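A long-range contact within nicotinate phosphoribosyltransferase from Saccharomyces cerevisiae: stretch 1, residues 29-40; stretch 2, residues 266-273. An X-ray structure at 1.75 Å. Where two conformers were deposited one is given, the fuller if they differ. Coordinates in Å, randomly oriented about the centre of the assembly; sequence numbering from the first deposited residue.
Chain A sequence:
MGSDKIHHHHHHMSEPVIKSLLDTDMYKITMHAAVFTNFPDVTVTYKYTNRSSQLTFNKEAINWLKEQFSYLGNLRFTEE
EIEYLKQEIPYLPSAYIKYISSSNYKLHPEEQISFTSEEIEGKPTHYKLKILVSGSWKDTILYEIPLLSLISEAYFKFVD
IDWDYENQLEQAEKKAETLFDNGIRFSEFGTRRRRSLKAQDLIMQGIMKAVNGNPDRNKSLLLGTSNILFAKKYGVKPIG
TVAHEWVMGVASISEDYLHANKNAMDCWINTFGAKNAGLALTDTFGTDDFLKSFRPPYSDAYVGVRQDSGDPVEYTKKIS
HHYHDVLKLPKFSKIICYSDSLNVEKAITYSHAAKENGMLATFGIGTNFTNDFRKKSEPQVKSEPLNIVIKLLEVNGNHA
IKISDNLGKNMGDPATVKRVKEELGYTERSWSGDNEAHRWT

Stretch 1 29-40: ITMHAAVFTNFP
Stretch 2 (266-273) DCWINTFG

The apolar centre of the contact forms where A34 meets the aromatic rings of W268 and F272. A34 points its CB toward the second helix, and a methyl group is small enough to let the backbones come close: A34 CA and T271 CA lie 6.5 Å apart. A34 CB reaches W268 CZ3 at 3.7 Å and F272 CE2 at 4.2 Å. The two helices, 29-38 and 266-272, cross almost perpendicularly, their N-to-C directions 95° apart and their axes 10.1 Å apart at closest approach; 404 Å² is buried between the stretches, both sides summed.

Large flat rings suit W268 and F272 because they reach across from CA-to-CB bonds that start away or sideways. In W268, chi1 t (-167°) with chi2 -103° brings the end of the indole back to the first helix. There M31, a selenomethionine with all three chi angles m, places SE 4.2 Å from W268 CZ3, obliquely to the ring, while T30 OG1 lies at the indole edge, 3.9 Å from W268 CH2. F272, with chi1 m (-63°) and chi2 -53°, inserts its ring edge near the helix backbone: F272 CZ is 3.3 Å from T30 O, and F272 CE1 is 4.0 Å from A33 CB.

Beyond the end of the first helix, F39 (phi/psi -134/51, chi1 m) brings CZ 4.3 Å from C267 SG, an oblique sulfur-aromatic contact.

Farther out, T271, chi1 m, sets CG2 4.0 Å from T37 OG1, whose hydroxyl donates to A33 O at 2.8 Å. Threonine suits this margin, offering a methyl for packing and a hydroxyl for bonding: T271 OG1 donates to C267 O (2.7 Å). N38, chi1 m and chi2 -74°, has two hydrogens on ND2 and so serves both helices, donating to A34 O (2.9 Å) and, in the one hydrogen bond between the stretches, to T271 OG1 (2.8 Å, 172°).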

# COMPACT_ATOMS: atom_id res chain seq x y z
N ILE A 29 -6.62 -6.72 -2.56
CA ILE A 29 -7.79 -7.54 -2.72
C ILE A 29 -9.07 -6.76 -2.82
O ILE A 29 -9.92 -7.07 -3.63
CB ILE A 29 -7.81 -8.63 -1.59
CG1 ILE A 29 -6.59 -9.56 -1.72
CG2 ILE A 29 -9.11 -9.47 -1.58
CD1 ILE A 29 -6.49 -10.33 -3.06
N THR A 30 -9.22 -5.72 -2.01
CA THR A 30 -10.44 -4.88 -2.13
C THR A 30 -10.44 -4.14 -3.48
O THR A 30 -11.49 -4.12 -4.16
CB THR A 30 -10.64 -3.94 -0.94
OG1 THR A 30 -9.46 -3.16 -0.73
CG2 THR A 30 -10.94 -4.76 0.31
N MSE A 31 -9.31 -3.59 -3.92
CA MSE A 31 -9.23 -3.05 -5.26
C MSE A 31 -9.55 -4.06 -6.34
O MSE A 31 -10.26 -3.77 -7.27
CB MSE A 31 -7.79 -2.56 -5.54
CG MSE A 31 -7.41 -1.24 -4.97
SE MSE A 31 -8.42 0.16 -5.94
CE MSE A 31 -7.74 -0.05 -7.61
N HIS A 32 -9.01 -5.27 -6.18
CA HIS A 32 -9.28 -6.34 -7.14
C HIS A 32 -10.80 -6.58 -7.27
O HIS A 32 -11.36 -6.71 -8.34
CB HIS A 32 -8.56 -7.62 -6.68
CG HIS A 32 -8.56 -8.71 -7.71
ND1 HIS A 32 -8.43 -10.05 -7.37
CD2 HIS A 32 -8.66 -8.66 -9.07
CE1 HIS A 32 -8.43 -10.77 -8.49
NE2 HIS A 32 -8.61 -9.96 -9.52
N ALA A 33 -11.47 -6.68 -6.12
CA ALA A 33 -12.94 -6.82 -6.08
C ALA A 33 -13.62 -5.64 -6.72
O ALA A 33 -14.54 -5.81 -7.51
CB ALA A 33 -13.42 -7.01 -4.68
N ALA A 34 -13.12 -4.43 -6.43
CA ALA A 34 -13.75 -3.22 -7.00
C ALA A 34 -13.58 -3.17 -8.53
O ALA A 34 -14.51 -2.82 -9.27
CB ALA A 34 -13.17 -1.96 -6.33
N VAL A 35 -12.39 -3.55 -9.02
CA VAL A 35 -12.07 -3.47 -10.43
C VAL A 35 -12.81 -4.55 -11.18
O VAL A 35 -13.34 -4.30 -12.27
CB VAL A 35 -10.56 -3.60 -10.61
CG1 VAL A 35 -10.18 -3.86 -12.00
CG2 VAL A 35 -9.89 -2.31 -10.06
N PHE A 36 -12.83 -5.74 -10.60
CA PHE A 36 -13.57 -6.87 -11.17
C PHE A 36 -15.06 -6.52 -11.31
O PHE A 36 -15.65 -6.83 -12.33
CB PHE A 36 -13.41 -8.14 -10.30
CG PHE A 36 -14.40 -9.24 -10.65
CD1 PHE A 36 -14.25 -9.96 -11.80
CD2 PHE A 36 -15.52 -9.47 -9.83
CE1 PHE A 36 -15.16 -10.98 -12.14
CE2 PHE A 36 -16.45 -10.48 -10.17
CZ PHE A 36 -16.25 -11.21 -11.32
N THR A 37 -15.62 -5.90 -10.28
CA THR A 37 -17.04 -5.59 -10.20
C THR A 37 -17.45 -4.52 -11.24
O THR A 37 -18.48 -4.66 -11.93
CB THR A 37 -17.45 -5.23 -8.74
OG1 THR A 37 -17.25 -6.38 -7.85
CG2 THR A 37 -18.92 -4.82 -8.65
N ASN A 38 -16.65 -3.46 -11.36
CA ASN A 38 -17.00 -2.24 -12.05
C ASN A 38 -16.33 -2.05 -13.40
O ASN A 38 -16.93 -1.54 -14.34
CB ASN A 38 -16.67 -1.05 -11.14
CG ASN A 38 -17.52 -1.03 -9.90
OD1 ASN A 38 -18.72 -0.71 -9.97
ND2 ASN A 38 -16.94 -1.36 -8.75
N PHE A 39 -15.07 -2.49 -13.50
CA PHE A 39 -14.26 -2.24 -14.68
C PHE A 39 -13.49 -3.49 -15.19
O PHE A 39 -12.31 -3.42 -15.46
CB PHE A 39 -13.28 -1.10 -14.38
CG PHE A 39 -13.96 0.16 -13.88
CD1 PHE A 39 -14.80 0.90 -14.71
CD2 PHE A 39 -13.77 0.62 -12.59
CE1 PHE A 39 -15.41 2.04 -14.27
CE2 PHE A 39 -14.38 1.76 -12.15
CZ PHE A 39 -15.20 2.47 -12.99
N PRO A 40 -14.20 -4.60 -15.38
CA PRO A 40 -13.56 -5.89 -15.78
C PRO A 40 -12.87 -5.91 -17.17
O PRO A 40 -12.14 -6.86 -17.50
CB PRO A 40 -14.77 -6.85 -15.81
CG PRO A 40 -15.93 -5.98 -16.09
CD PRO A 40 -15.67 -4.72 -15.32
N ASP A 266 -18.80 6.92 -5.22
CA ASP A 266 -20.02 6.24 -5.56
C ASP A 266 -19.76 4.80 -5.90
O ASP A 266 -20.49 3.90 -5.45
CB ASP A 266 -20.69 6.90 -6.75
CG ASP A 266 -21.47 8.12 -6.37
OD1 ASP A 266 -22.01 8.16 -5.26
OD2 ASP A 266 -21.61 9.01 -7.22
N CYS A 267 -18.79 4.57 -6.76
CA CYS A 267 -18.54 3.25 -7.18
C CYS A 267 -18.09 2.37 -6.02
O CYS A 267 -18.47 1.22 -5.91
CB CYS A 267 -17.44 3.22 -8.23
SG CYS A 267 -17.97 3.56 -9.87
N TRP A 268 -17.24 2.93 -5.16
CA TRP A 268 -16.72 2.18 -4.03
C TRP A 268 -17.90 1.79 -3.14
O TRP A 268 -18.04 0.64 -2.75
CB TRP A 268 -15.67 3.02 -3.27
CG TRP A 268 -14.84 2.25 -2.26
CD1 TRP A 268 -14.97 2.24 -0.92
CD2 TRP A 268 -13.69 1.43 -2.55
NE1 TRP A 268 -13.98 1.49 -0.34
CE2 TRP A 268 -13.20 0.95 -1.32
CE3 TRP A 268 -13.05 1.04 -3.73
CZ2 TRP A 268 -12.08 0.13 -1.22
CZ3 TRP A 268 -11.93 0.20 -3.64
CH2 TRP A 268 -11.47 -0.24 -2.39
N ILE A 269 -18.77 2.75 -2.86
CA ILE A 269 -19.88 2.54 -1.93
C ILE A 269 -20.90 1.55 -2.51
O ILE A 269 -21.41 0.69 -1.79
CB ILE A 269 -20.56 3.89 -1.59
CG1 ILE A 269 -19.71 4.67 -0.62
CG2 ILE A 269 -21.93 3.69 -0.92
CD1 ILE A 269 -20.06 6.14 -0.52
N ASN A 270 -21.20 1.71 -3.79
CA ASN A 270 -22.12 0.81 -4.48
C ASN A 270 -21.56 -0.62 -4.51
O ASN A 270 -22.34 -1.57 -4.45
CB ASN A 270 -22.50 1.38 -5.86
CG ASN A 270 -23.32 2.69 -5.78
OD1 ASN A 270 -23.98 3.00 -4.78
ND2 ASN A 270 -23.27 3.47 -6.85
N THR A 271 -20.24 -0.79 -4.50
CA THR A 271 -19.62 -2.12 -4.46
C THR A 271 -19.61 -2.83 -3.09
O THR A 271 -19.93 -4.01 -2.99
CB THR A 271 -18.18 -2.06 -5.00
OG1 THR A 271 -18.23 -1.47 -6.30
CG2 THR A 271 -17.53 -3.46 -5.07
N PHE A 272 -19.24 -2.11 -2.05
CA PHE A 272 -19.03 -2.74 -0.75
C PHE A 272 -20.10 -2.40 0.28
O PHE A 272 -20.14 -3.04 1.34
CB PHE A 272 -17.69 -2.31 -0.22
CG PHE A 272 -16.54 -2.78 -1.09
CD1 PHE A 272 -16.41 -4.13 -1.43
CD2 PHE A 272 -15.60 -1.87 -1.59
CE1 PHE A 272 -15.33 -4.56 -2.24
CE2 PHE A 272 -14.54 -2.29 -2.39
CZ PHE A 272 -14.40 -3.65 -2.71
N GLY A 273 -20.90 -1.39 0.01
CA GLY A 273 -21.88 -0.93 0.96
C GLY A 273 -21.35 0.28 1.71
O GLY A 273 -20.15 0.35 2.04